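Polycyclic ketone monooxygenase (Myceliophthora thermophila, PDB 5MQ6) catalyses the Baeyer-Villiger oxidation of ketones, notably bulky polycyclic ones, inserting one oxygen atom next to the carbonyl to give esters or lactones with the help of FAD. Local coordinates at residues His131-Tyr137 with Pro150-Ala156; Arg330-Leu334 with Asn540-Asp546; Met140-Glu144 with Lys325-Gln329. One frame throughout, in Å; residues are numbered along the deposited sequence. Where two conformers were deposited one is given.

Contact 1. Residues His131-Tyr137 with Pro150-Ala156; sequences HCDVESY and PKSKYAA. With FAD (flavin-adenine dinucleotide), chain B.
Two backbone hydrogen bonds tie His131-Tyr137 to Pro150-Ala156. Cys132 N gives one to Ala155 O at 2.9 Å, close to straight on to the carbonyl. Ser136 N gives the other to Lys153 O. Between His131 and Ala156 the two segments form a single beta bridge.

Side-chain polar contacts follow. Ser136 OG donates to Ser152 O at 2.8 Å, in the carbonyl plane. Lys153 NZ meets Glu135 OE2 at 2.7 Å on its anti lone pair, making a salt bridge. CG of Glu135 lies anti to the backbone N (chi1 -172°), and the extended chain carries the carboxylate to the lysine. Arg332 pairs with the same oxygen, so OE2 lies between two positive groups. The polar ends of His131, Tyr137 and Tyr154 are bonded to Gly129, Thr313 and Asp354 in turn.

The stretch Cys132-Val134 is part of the FAD site of this flavin monooxygenase. Asp133 N donates to FAD O4 at 2.6 Å, and Val134 N adds a weak bond to the same oxygen, while Asp133 OD2 forms a salt bridge with Arg426.

Ring and apolar contacts complete the interface. Ala156 CB sits over one face of the His131 ring, 4.0 Å from its centroid, in a CH-pi contact. Cys132 SG packs on Ala155 CB at 3.6 Å. Pro150 CD lies at the edge of the Tyr137 ring. The Tyr154 ring turns its edge to the backbone at Val134 and Glu135.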
loop_
_atom_site.group_PDB
_atom_site.type_symbol
_atom_site.label_atom_id
_atom_site.label_comp_id
_atom_site.label_asym_id
_atom_site.label_seq_id
_atom_site.Cartn_x
_atom_site.Cartn_y
_atom_site.Cartn_z
ATOM N N HIS A 131 2.791 -4.995 13.069
ATOM C CA HIS A 131 4.155 -5.112 12.635
ATOM C C HIS A 131 4.241 -4.982 11.112
ATOM O O HIS A 131 3.297 -5.309 10.406
ATOM C CB HIS A 131 4.721 -6.514 12.990
ATOM C CG HIS A 131 4.940 -6.727 14.452
ATOM N ND1 HIS A 131 3.893 -6.900 15.334
ATOM C CD2 HIS A 131 6.074 -6.751 15.193
ATOM C CE1 HIS A 131 4.376 -7.068 16.551
ATOM N NE2 HIS A 131 5.696 -6.980 16.497
ATOM N N CYS A 132 5.346 -4.502 10.591
ATOM C CA CYS A 132 5.650 -4.581 9.172
ATOM C C CYS A 132 5.767 -6.093 8.855
ATOM O O CYS A 132 6.273 -6.843 9.690
ATOM C CB CYS A 132 6.973 -3.809 8.879
ATOM S SG CYS A 132 8.565 -4.286 9.656
ATOM N N ASP A 133 5.327 -6.502 7.690
ATOM C CA ASP A 133 5.347 -7.896 7.214
ATOM C C ASP A 133 6.578 -8.216 6.407
ATOM O O ASP A 133 6.867 -9.398 6.200
ATOM C CB ASP A 133 4.010 -8.280 6.499
ATOM C CG ASP A 133 3.709 -7.393 5.208
ATOM O OD1 ASP A 133 4.650 -6.620 4.793
ATOM O OD2 ASP A 133 2.561 -7.493 4.594
ATOM N N VAL A 134 7.376 -7.200 6.041
ATOM C CA VAL A 134 8.643 -7.400 5.415
ATOM C C VAL A 134 9.712 -7.221 6.513
ATOM O O VAL A 134 9.565 -6.336 7.387
ATOM C CB VAL A 134 8.845 -6.378 4.306
ATOM C CG1 VAL A 134 10.245 -6.349 3.766
ATOM C CG2 VAL A 134 7.868 -6.716 3.219
ATOM N N GLU A 135 10.774 -8.018 6.451
ATOM C CA GLU A 135 11.941 -7.795 7.337
ATOM C C GLU A 135 12.278 -6.299 7.539
ATOM O O GLU A 135 12.523 -5.575 6.571
ATOM C CB GLU A 135 13.173 -8.489 6.754
ATOM C CG GLU A 135 14.432 -8.518 7.636
ATOM C CD GLU A 135 15.648 -8.886 6.895
ATOM O OE1 GLU A 135 16.033 -8.036 6.019
ATOM O OE2 GLU A 135 16.256 -10.000 7.210
ATOM N N SER A 136 12.419 -5.910 8.799
ATOM C CA SER A 136 12.816 -4.570 9.213
ATOM C C SER A 136 14.063 -4.048 8.506
ATOM O O SER A 136 14.093 -2.846 8.072
ATOM C CB SER A 136 12.959 -4.552 10.735
ATOM O OG SER A 136 14.159 -5.159 11.081
ATOM N N TYR A 137 15.091 -4.903 8.372
ATOM C CA TYR A 137 16.373 -4.501 7.770
ATOM C C TYR A 137 16.221 -4.170 6.272
ATOM O O TYR A 137 17.001 -3.428 5.708
ATOM C CB TYR A 137 17.558 -5.528 8.013
ATOM C CG TYR A 137 17.488 -6.265 9.392
ATOM C CD1 TYR A 137 17.474 -5.541 10.588
ATOM C CD2 TYR A 137 17.352 -7.633 9.460
ATOM C CE1 TYR A 137 17.312 -6.167 11.822
ATOM C CE2 TYR A 137 17.199 -8.282 10.654
ATOM C CZ TYR A 137 17.212 -7.563 11.847
ATOM O OH TYR A 137 17.069 -8.206 13.045
ATOM N N PRO A 150 17.420 -1.772 13.879
ATOM C CA PRO A 150 16.171 -2.266 14.336
ATOM C C PRO A 150 16.299 -3.371 15.412
ATOM O O PRO A 150 17.269 -4.140 15.374
ATOM C CB PRO A 150 15.493 -2.774 13.053
ATOM C CG PRO A 150 16.147 -2.005 11.979
ATOM C CD PRO A 150 17.572 -2.018 12.448
ATOM N N LYS A 151 15.331 -3.382 16.329
ATOM C CA LYS A 151 15.346 -4.228 17.535
ATOM C C LYS A 151 15.068 -5.704 17.256
ATOM O O LYS A 151 15.514 -6.549 17.987
ATOM C CB LYS A 151 14.328 -3.742 18.543
ATOM C CG LYS A 151 14.694 -2.397 19.183
ATOM C CD LYS A 151 13.471 -1.732 19.794
ATOM C CE LYS A 151 13.816 -0.364 20.424
ATOM N NZ LYS A 151 12.612 0.506 20.603
ATOM N N SER A 152 14.311 -5.971 16.205
ATOM C CA SER A 152 13.830 -7.318 15.819
ATOM C C SER A 152 13.862 -7.533 14.293
ATOM O O SER A 152 14.131 -6.574 13.473
ATOM C CB SER A 152 12.421 -7.503 16.311
ATOM O OG SER A 152 12.367 -7.320 17.724
ATOM N N LYS A 153 13.588 -8.778 13.919
ATOM C CA LYS A 153 13.465 -9.145 12.503
ATOM C C LYS A 153 12.306 -8.428 11.775
ATOM O O LYS A 153 12.448 -8.142 10.647
ATOM C CB LYS A 153 13.348 -10.648 12.256
ATOM C CG LYS A 153 13.532 -10.969 10.761
ATOM C CD LYS A 153 14.375 -12.196 10.508
ATOM C CE LYS A 153 14.423 -12.679 9.080
ATOM N NZ LYS A 153 15.775 -12.402 8.445
ATOM N N TYR A 154 11.201 -8.230 12.458
ATOM C CA TYR A 154 10.015 -7.562 12.023
ATOM C C TYR A 154 9.754 -6.444 13.053
ATOM O O TYR A 154 9.604 -6.681 14.275
ATOM C CB TYR A 154 8.854 -8.527 11.949
ATOM C CG TYR A 154 9.241 -9.685 11.032
ATOM C CD1 TYR A 154 9.422 -9.463 9.619
ATOM C CD2 TYR A 154 9.555 -10.938 11.546
ATOM C CE1 TYR A 154 9.870 -10.457 8.782
ATOM C CE2 TYR A 154 10.055 -11.924 10.698
ATOM C CZ TYR A 154 10.164 -11.705 9.338
ATOM O OH TYR A 154 10.625 -12.669 8.519
ATOM N N ALA A 155 9.660 -5.229 12.546
ATOM C CA ALA A 155 9.375 -4.058 13.383
ATOM C C ALA A 155 7.934 -3.903 13.773
ATOM O O ALA A 155 7.022 -4.052 12.953
ATOM C CB ALA A 155 9.849 -2.767 12.646
ATOM N N ALA A 156 7.714 -3.507 15.028
ATOM C CA ALA A 156 6.368 -3.122 15.509
ATOM C C ALA A 156 6.066 -1.611 15.158
ATOM O O ALA A 156 6.972 -0.841 14.877
ATOM C CB ALA A 156 6.240 -3.362 16.998
HETATM P PA FAD B . 1.634 6.446 3.156
HETATM O O1A FAD B . 0.251 5.955 2.885
HETATM O O2A FAD B . 2.485 5.825 4.249
HETATM O O5B FAD B . 1.548 8.019 3.462
HETATM C C5B FAD B . 0.814 8.850 2.626
HETATM C C4B FAD B . 0.155 9.919 3.473
HETATM O O4B FAD B . -0.407 10.879 2.558
HETATM C C3B FAD B . -0.984 9.453 4.375
HETATM O O3B FAD B . -0.856 10.037 5.646
HETATM C C2B FAD B . -2.219 9.965 3.688
HETATM O O2B FAD B . -3.270 10.229 4.585
HETATM C C1B FAD B . -1.687 11.216 3.023
HETATM N N9A FAD B . -2.521 11.677 1.940
HETATM C C8A FAD B . -2.952 10.942 0.875
HETATM N N7A FAD B . -3.728 11.720 0.127
HETATM C C5A FAD B . -3.838 12.940 0.678
HETATM C C6A FAD B . -4.512 14.197 0.305
HETATM N N6A FAD B . -5.279 14.371 -0.751
HETATM N N1A FAD B . -4.268 15.187 1.123
HETATM C C2A FAD B . -3.515 15.074 2.242
HETATM N N3A FAD B . -2.879 14.008 2.671
HETATM C C4A FAD B . -3.049 12.893 1.894
HETATM N N1 FAD B . 4.243 -2.304 2.856
HETATM C C2 FAD B . 5.416 -3.018 2.868
HETATM O O2 FAD B . 6.180 -2.978 1.912
HETATM N N3 FAD B . 5.744 -3.773 3.926
HETATM C C4 FAD B . 4.922 -3.839 4.985
HETATM O O4 FAD B . 5.280 -4.538 5.924
HETATM C C4X FAD B . 3.642 -3.114 5.074
HETATM N N5 FAD B . 2.763 -3.174 6.129
HETATM C C5X FAD B . 1.620 -2.447 6.059
HETATM C C6 FAD B . 0.644 -2.496 7.168
HETATM C C7 FAD B . -0.569 -1.673 6.995
HETATM C C7M FAD B . -1.633 -1.640 8.069
HETATM C C8 FAD B . -0.827 -0.857 5.773
HETATM C C8M FAD B . -2.075 0.003 5.585
HETATM C C9 FAD B . 0.104 -0.847 4.753
HETATM C C9A FAD B . 1.304 -1.605 4.851
HETATM N N10 FAD B . 2.200 -1.573 3.769
HETATM C C10 FAD B . 3.387 -2.304 3.880
HETATM C "C1'" FAD B . 1.992 -0.713 2.582
HETATM C "C2'" FAD B . 2.425 0.746 3.028
HETATM O "O2'" FAD B . 1.366 1.661 2.713
HETATM C "C3'" FAD B . 3.789 1.235 2.430
HETATM O "O3'" FAD B . 4.825 0.336 2.834
HETATM C "C4'" FAD B . 4.318 2.611 2.899
HETATM O "O4'" FAD B . 4.149 2.897 4.358
HETATM C "C5'" FAD B . 3.691 3.732 2.045
HETATM O "O5'" FAD B . 4.511 4.927 2.239
HETATM P P FAD B . 3.925 6.220 1.459
HETATM O O1P FAD B . 4.611 7.445 2.167
HETATM O O2P FAD B . 4.068 5.917 -0.039
HETATM O O3P FAD B . 2.299 6.195 1.715
#

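Contact 2. Residues Arg330-Leu334 with Asn540-Asp546; sequences RERML and NNAFTLD. With FAD (flavin-adenine dinucleotide), chain B.
Met333 and Phe543 meet at the centre of this helix-to-helix contact, where the packing is tight. Met333 CB lies over one face of the Phe543 ring, 4.2 Å from the centroid, in a CH-pi contact. Met333 SD stands obliquely to the same ring at 5.0 Å from its centroid, a Met-aromatic contact. The chain of Met333 is straight as far as SD and bends at chi3 (-46°). This bend brings CE to within 3.8 Å of Phe543 CD1. Phe543 has CG anti to its own N, which sends the ring across to helix 328-340. Leu334 CD2 then touches Phe543 CZ at 3.7 Å.

Next to this apolar centre lies a two-pronged salt bridge. Arg330 grips Asp546 side-on, NE to OD2 at 2.8 Å and NH2 to OD1 at 2.9 Å. Both oxygens lie in the guanidinium plane. The nitrogens, however, meet the carboxylate from above its plane, since the two planes are 50° apart. Arg96 also pairs with Asp546 OD1, and Glu550 with Arg330 NH2, so the charges form a network.

The Asn540 side is looser. Its direct touch is Met333 CG on Asn540 ND2, and one water links Met333 O to Asn540 ND2. That water donates to the carbonyl and accepts from Asn540 ND2 at 3.2 Å. Asn540 ND2 also bonds to Ser138 O. Asn540 OD1 caps its helix by accepting from Ala542 N, and the next amide, Asn541 N, donates to FAD O2.

The short axes approach to 10.5 Å and cross at -126°. Helix 630-641 packs against Arg330, Leu334 and Phe543, while helix 136-139 packs against Arg332, Asn540 and Ala542.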
loop_
_atom_site.group_PDB
_atom_site.type_symbol
_atom_site.label_atom_id
_atom_site.label_comp_id
_atom_site.label_asym_id
_atom_site.label_seq_id
_atom_site.Cartn_x
_atom_site.Cartn_y
_atom_site.Cartn_z
ATOM N N ARG A 330 20.323 -1.560 -0.137
ATOM C CA ARG A 330 19.839 -1.771 -1.469
ATOM C C ARG A 330 20.180 -3.199 -1.991
ATOM O O ARG A 330 19.398 -3.871 -2.613
ATOM C CB ARG A 330 20.321 -0.593 -2.350
ATOM C CG ARG A 330 20.158 -0.773 -3.804
ATOM C CD ARG A 330 18.774 -0.408 -4.300
ATOM N NE ARG A 330 18.395 1.016 -4.305
ATOM C CZ ARG A 330 18.622 1.891 -5.284
ATOM N NH1 ARG A 330 19.377 1.575 -6.331
ATOM N NH2 ARG A 330 18.095 3.125 -5.217
ATOM N N GLU A 331 21.339 -3.695 -1.659
ATOM C CA GLU A 331 21.706 -5.022 -2.066
ATOM C C GLU A 331 20.775 -6.057 -1.378
ATOM O O GLU A 331 20.265 -6.960 -1.994
ATOM C CB GLU A 331 23.228 -5.239 -1.789
ATOM C CG GLU A 331 23.593 -6.678 -1.633
ATOM C CD GLU A 331 25.028 -6.882 -1.310
ATOM O OE1 GLU A 331 25.346 -7.173 -0.121
ATOM O OE2 GLU A 331 25.807 -6.685 -2.249
ATOM N N ARG A 332 20.476 -5.861 -0.104
ATOM C CA ARG A 332 19.604 -6.751 0.588
ATOM C C ARG A 332 18.163 -6.796 0.033
ATOM O O ARG A 332 17.528 -7.847 -0.015
ATOM C CB ARG A 332 19.614 -6.375 2.071
ATOM C CG ARG A 332 19.062 -7.453 2.981
ATOM C CD ARG A 332 19.247 -6.996 4.421
ATOM N NE ARG A 332 18.777 -8.046 5.305
ATOM C CZ ARG A 332 19.469 -9.103 5.691
ATOM N NH1 ARG A 332 18.862 -9.947 6.473
ATOM N NH2 ARG A 332 20.713 -9.349 5.326
ATOM N N MET A 333 17.656 -5.637 -0.358
ATOM C CA MET A 333 16.340 -5.500 -0.884
ATOM C C MET A 333 16.264 -6.232 -2.212
ATOM O O MET A 333 15.282 -6.894 -2.544
ATOM C CB MET A 333 16.002 -4.007 -1.094
ATOM C CG MET A 333 15.645 -3.258 0.162
ATOM S SD MET A 333 15.131 -1.503 -0.006
ATOM C CE MET A 333 16.311 -0.891 -1.073
ATOM N N LEU A 334 17.348 -6.120 -2.971
ATOM C CA LEU A 334 17.465 -6.846 -4.254
ATOM C C LEU A 334 17.488 -8.374 -4.053
ATOM O O LEU A 334 16.789 -9.105 -4.701
ATOM C CB LEU A 334 18.716 -6.344 -4.970
ATOM C CG LEU A 334 18.567 -4.984 -5.666
ATOM C CD1 LEU A 334 19.961 -4.410 -5.923
ATOM C CD2 LEU A 334 17.892 -5.199 -7.004
ATOM N N ASN A 540 8.055 -5.475 -1.312
ATOM C CA ASN A 540 8.583 -4.552 -0.390
ATOM C C ASN A 540 8.390 -3.194 -1.019
ATOM O O ASN A 540 9.184 -2.761 -1.837
ATOM C CB ASN A 540 10.058 -4.855 -0.182
ATOM C CG ASN A 540 10.746 -3.885 0.766
ATOM O OD1 ASN A 540 10.105 -3.032 1.408
ATOM N ND2 ASN A 540 12.073 -4.027 0.878
ATOM N N ASN A 541 7.347 -2.523 -0.586
ATOM C CA ASN A 541 7.021 -1.202 -1.057
ATOM C C ASN A 541 8.097 -0.171 -0.823
ATOM O O ASN A 541 8.133 0.795 -1.558
ATOM C CB ASN A 541 5.689 -0.684 -0.492
ATOM C CG ASN A 541 4.440 -1.579 -0.905
ATOM O OD1 ASN A 541 3.498 -1.689 -0.138
ATOM N ND2 ASN A 541 4.426 -2.169 -2.118
ATOM N N ALA A 542 8.965 -0.354 0.167
ATOM C CA ALA A 542 10.013 0.587 0.477
ATOM C C ALA A 542 11.060 0.527 -0.598
ATOM O O ALA A 542 11.817 1.502 -0.798
ATOM C CB ALA A 542 10.683 0.291 1.848
ATOM N N PHE A 543 11.179 -0.638 -1.226
ATOM C CA PHE A 543 12.095 -0.773 -2.314
ATOM C C PHE A 543 11.595 0.052 -3.536
ATOM O O PHE A 543 12.309 0.810 -4.161
ATOM C CB PHE A 543 12.257 -2.298 -2.632
ATOM C CG PHE A 543 13.237 -2.620 -3.708
ATOM C CD1 PHE A 543 14.217 -1.687 -4.145
ATOM C CD2 PHE A 543 13.187 -3.859 -4.300
ATOM C CE1 PHE A 543 15.104 -2.005 -5.148
ATOM C CE2 PHE A 543 14.090 -4.184 -5.334
ATOM C CZ PHE A 543 15.071 -3.248 -5.729
ATOM N N THR A 544 10.352 -0.124 -3.865
ATOM C CA THR A 544 9.735 0.655 -4.882
ATOM C C THR A 544 9.903 2.179 -4.670
ATOM O O THR A 544 10.255 2.908 -5.564
ATOM C CB THR A 544 8.253 0.308 -4.927
ATOM O OG1 THR A 544 8.114 -1.130 -5.003
ATOM C CG2 THR A 544 7.594 1.040 -6.163
ATOM N N LEU A 545 9.641 2.610 -3.471
ATOM C CA LEU A 545 9.755 4.011 -3.097
ATOM C C LEU A 545 11.171 4.487 -3.190
ATOM O O LEU A 545 11.370 5.612 -3.625
ATOM C CB LEU A 545 9.261 4.282 -1.680
ATOM C CG LEU A 545 7.771 4.120 -1.415
ATOM C CD1 LEU A 545 7.458 4.245 0.083
ATOM C CD2 LEU A 545 7.048 5.226 -2.142
ATOM N N ASP A 546 12.129 3.645 -2.774
ATOM C CA ASP A 546 13.565 3.913 -2.924
ATOM C C ASP A 546 13.874 4.205 -4.400
ATOM O O ASP A 546 14.281 5.347 -4.775
ATOM C CB ASP A 546 14.354 2.698 -2.413
ATOM C CG ASP A 546 15.867 2.818 -2.611
ATOM O OD1 ASP A 546 16.370 3.876 -3.069
ATOM O OD2 ASP A 546 16.604 1.838 -2.298
HETATM P PA FAD B . 1.634 6.446 3.156
HETATM O O1A FAD B . 0.251 5.955 2.885
HETATM O O2A FAD B . 2.485 5.825 4.249
HETATM O O5B FAD B . 1.548 8.019 3.462
HETATM C C5B FAD B . 0.814 8.850 2.626
HETATM C C4B FAD B . 0.155 9.919 3.473
HETATM O O4B FAD B . -0.407 10.879 2.558
HETATM C C3B FAD B . -0.984 9.453 4.375
HETATM O O3B FAD B . -0.856 10.037 5.646
HETATM C C2B FAD B . -2.219 9.965 3.688
HETATM O O2B FAD B . -3.270 10.229 4.585
HETATM C C1B FAD B . -1.687 11.216 3.023
HETATM N N9A FAD B . -2.521 11.677 1.940
HETATM C C8A FAD B . -2.952 10.942 0.875
HETATM N N7A FAD B . -3.728 11.720 0.127
HETATM C C5A FAD B . -3.838 12.940 0.678
HETATM C C6A FAD B . -4.512 14.197 0.305
HETATM N N6A FAD B . -5.279 14.371 -0.751
HETATM N N1A FAD B . -4.268 15.187 1.123
HETATM C C2A FAD B . -3.515 15.074 2.242
HETATM N N3A FAD B . -2.879 14.008 2.671
HETATM C C4A FAD B . -3.049 12.893 1.894
HETATM N N1 FAD B . 4.243 -2.304 2.856
HETATM C C2 FAD B . 5.416 -3.018 2.868
HETATM O O2 FAD B . 6.180 -2.978 1.912
HETATM N N3 FAD B . 5.744 -3.773 3.926
HETATM C C4 FAD B . 4.922 -3.839 4.985
HETATM O O4 FAD B . 5.280 -4.538 5.924
HETATM C C4X FAD B . 3.642 -3.114 5.074
HETATM N N5 FAD B . 2.763 -3.174 6.129
HETATM C C5X FAD B . 1.620 -2.447 6.059
HETATM C C6 FAD B . 0.644 -2.496 7.168
HETATM C C7 FAD B . -0.569 -1.673 6.995
HETATM C C7M FAD B . -1.633 -1.640 8.069
HETATM C C8 FAD B . -0.827 -0.857 5.773
HETATM C C8M FAD B . -2.075 0.003 5.585
HETATM C C9 FAD B . 0.104 -0.847 4.753
HETATM C C9A FAD B . 1.304 -1.605 4.851
HETATM N N10 FAD B . 2.200 -1.573 3.769
HETATM C C10 FAD B . 3.387 -2.304 3.880
HETATM C "C1'" FAD B . 1.992 -0.713 2.582
HETATM C "C2'" FAD B . 2.425 0.746 3.028
HETATM O "O2'" FAD B . 1.366 1.661 2.713
HETATM C "C3'" FAD B . 3.789 1.235 2.430
HETATM O "O3'" FAD B . 4.825 0.336 2.834
HETATM C "C4'" FAD B . 4.318 2.611 2.899
HETATM O "O4'" FAD B . 4.149 2.897 4.358
HETATM C "C5'" FAD B . 3.691 3.732 2.045
HETATM O "O5'" FAD B . 4.511 4.927 2.239
HETATM P P FAD B . 3.925 6.220 1.459
HETATM O O1P FAD B . 4.611 7.445 2.167
HETATM O O2P FAD B . 4.068 5.917 -0.039
HETATM O O3P FAD B . 2.299 6.195 1.715
HETATM O O HOH W 1 13.015 -6.120 -1.288
#

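Contact 3. Residues Met140-Glu144 with Lys325-Gln329; sequences MPLLE and KKGWQ
This is a polar contact between two helix starts, made largely by side chains that bond to backbone. It joins the beginning of helix 143-146 to the turn and first residues of helix 328-340. Gln329 reaches across with both ends of its amide. NE2 donates to Met140 O at 2.6 Å, tilted 23° from the amide plane. OE1 accepts from Leu143 N at 3.2 Å and also from a water held by Glu144 N. Tyr137 O is a further partner of NE2. The chain is extended, with CG opposite the backbone N (chi1 -174°), which lets the amide span the gap. Its rotation is thus fixed from both ends. A leucine here would probably leave Met140 O and the amide of Leu143 without these mates and cut the water link to Glu144.

The second half of the contact is a type II beta turn, Lys325-Trp328, with Gly327 at the N-cap position of helix 328-340. At phi 86° a side chain on Gly327 would press on the carbonyl oxygen of Lys326, which favours glycine. Glu144 OE1 uses its syn lone pair to accept from Gly327 N at 2.8 Å. A second water donates to the same OE1 and accepts from Gln329 N.

Trp328 supplies the ring surface. Leu143 CB makes an apolar contact with Trp328 CZ2 at 3.8 Å. Glu144 CB lies 3.7 Å from Trp328 NE1, where the two side chains run past each other in opposite directions. Leu142 points away and touches helix 88-99; Leu143 also touches His163 of helix 157-170.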
loop_
_atom_site.group_PDB
_atom_site.type_symbol
_atom_site.label_atom_id
_atom_site.label_comp_id
_atom_site.label_asym_id
_atom_site.label_seq_id
_atom_site.Cartn_x
_atom_site.Cartn_y
_atom_site.Cartn_z
ATOM N N MET A 140 12.698 -0.751 6.606
ATOM C CA MET A 140 12.896 0.585 7.182
ATOM C C MET A 140 13.870 1.396 6.298
ATOM O O MET A 140 14.936 0.945 5.967
ATOM C CB MET A 140 13.346 0.495 8.609
ATOM C CG MET A 140 12.377 -0.375 9.446
ATOM S SD MET A 140 12.845 -0.504 11.187
ATOM C CE MET A 140 12.548 1.162 11.797
ATOM N N PRO A 141 13.473 2.543 5.836
ATOM C CA PRO A 141 14.363 3.335 5.015
ATOM C C PRO A 141 15.549 3.930 5.700
ATOM O O PRO A 141 15.495 4.261 6.880
ATOM C CB PRO A 141 13.529 4.522 4.562
ATOM C CG PRO A 141 12.201 4.383 5.177
ATOM C CD PRO A 141 12.108 3.076 5.914
ATOM N N LEU A 142 16.607 4.123 4.931
ATOM C CA LEU A 142 17.739 4.955 5.360
ATOM C C LEU A 142 18.399 4.433 6.617
ATOM O O LEU A 142 18.890 5.211 7.446
ATOM C CB LEU A 142 17.318 6.418 5.518
ATOM C CG LEU A 142 16.762 7.116 4.244
ATOM C CD1 LEU A 142 15.945 8.370 4.647
ATOM C CD2 LEU A 142 17.889 7.433 3.286
ATOM N N LEU A 143 18.474 3.112 6.726
ATOM C CA LEU A 143 19.121 2.491 7.881
ATOM C C LEU A 143 20.595 2.858 7.944
ATOM O O LEU A 143 21.092 3.317 8.968
ATOM C CB LEU A 143 18.902 0.944 7.890
ATOM C CG LEU A 143 17.481 0.589 8.339
ATOM C CD1 LEU A 143 17.274 -0.914 8.499
ATOM C CD2 LEU A 143 16.972 1.290 9.590
ATOM N N GLU A 144 21.280 2.714 6.833
ATOM C CA GLU A 144 22.689 3.003 6.850
ATOM C C GLU A 144 22.921 4.488 7.159
ATOM O O GLU A 144 23.859 4.799 7.856
ATOM C CB GLU A 144 23.338 2.662 5.560
ATOM C CG GLU A 144 24.864 2.902 5.611
ATOM C CD GLU A 144 25.577 2.413 4.364
ATOM O OE1 GLU A 144 24.941 1.878 3.408
ATOM O OE2 GLU A 144 26.797 2.604 4.321
ATOM N N LYS A 325 28.303 -3.805 4.443
ATOM C CA LYS A 325 29.196 -2.894 3.711
ATOM C C LYS A 325 28.447 -1.659 3.223
ATOM O O LYS A 325 27.248 -1.620 3.413
ATOM C CB LYS A 325 29.852 -3.617 2.549
ATOM C CG LYS A 325 29.213 -3.446 1.195
ATOM C CD LYS A 325 27.886 -4.119 1.100
ATOM C CE LYS A 325 27.544 -4.262 -0.368
ATOM N NZ LYS A 325 28.434 -5.227 -1.074
ATOM N N LYS A 326 29.127 -0.689 2.585
ATOM C CA LYS A 326 28.452 0.556 2.177
ATOM C C LYS A 326 27.438 0.202 1.158
ATOM O O LYS A 326 27.761 -0.481 0.257
ATOM C CB LYS A 326 29.407 1.596 1.550
ATOM C CG LYS A 326 30.472 2.056 2.515
ATOM C CD LYS A 326 31.515 2.952 1.834
ATOM C CE LYS A 326 32.527 2.171 0.958
ATOM N NZ LYS A 326 33.771 1.837 1.715
ATOM N N GLY A 327 26.213 0.638 1.296
ATOM C CA GLY A 327 25.183 0.340 0.265
ATOM C C GLY A 327 24.549 -1.001 0.545
ATOM O O GLY A 327 23.911 -1.581 -0.312
ATOM N N TRP A 328 24.664 -1.489 1.776
ATOM C CA TRP A 328 24.168 -2.824 2.049
ATOM C C TRP A 328 22.660 -2.992 1.894
ATOM O O TRP A 328 22.191 -4.038 1.489
ATOM C CB TRP A 328 24.602 -3.277 3.422
ATOM C CG TRP A 328 24.024 -2.467 4.563
ATOM C CD1 TRP A 328 24.634 -1.442 5.231
ATOM C CD2 TRP A 328 22.769 -2.701 5.216
ATOM N NE1 TRP A 328 23.811 -0.988 6.233
ATOM C CE2 TRP A 328 22.659 -1.746 6.250
ATOM C CE3 TRP A 328 21.727 -3.602 5.016
ATOM C CZ2 TRP A 328 21.540 -1.623 7.040
ATOM C CZ3 TRP A 328 20.571 -3.512 5.879
ATOM C CH2 TRP A 328 20.505 -2.514 6.855
ATOM N N GLN A 329 21.900 -1.966 2.222
ATOM C CA GLN A 329 20.467 -2.135 2.253
ATOM C C GLN A 329 19.841 -2.321 0.852
ATOM O O GLN A 329 18.949 -3.190 0.655
ATOM C CB GLN A 329 19.817 -1.009 3.055
ATOM C CG GLN A 329 18.335 -1.190 3.260
ATOM C CD GLN A 329 17.741 -0.209 4.264
ATOM O OE1 GLN A 329 18.146 0.970 4.343
ATOM N NE2 GLN A 329 16.777 -0.671 5.013
HETATM O O HOH W 2 20.545 2.286 4.121
HETATM O O HOH W 3 22.528 0.884 2.858
#

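In the fold
Contacts 1 and 2 reach the flavin through different carbonyl oxygens of its ring, O4 and O2. Their centres are 14 Å apart, and the salt bridge between Glu135 OE2 and Arg332 NH1 (2.7 Å) joins them. Val134 CG1 also packs on Asn540 CG at 3.9 Å. Contact 3 does not bind the cofactor; the side chain of Pro141 comes to about 8 Å from FAD. Contact 3 meets contact 1 where Gln329 NE2 probably bonds to Tyr137 O (2.9 Å). Contacts 2 and 3 share helix 328-340, with centres 10 Å apart. The side chain of Asp133 in contact 1 is about 4 Å from a bound NADPH; the side chain of Asn540 in contact 2 is about 11 Å from it.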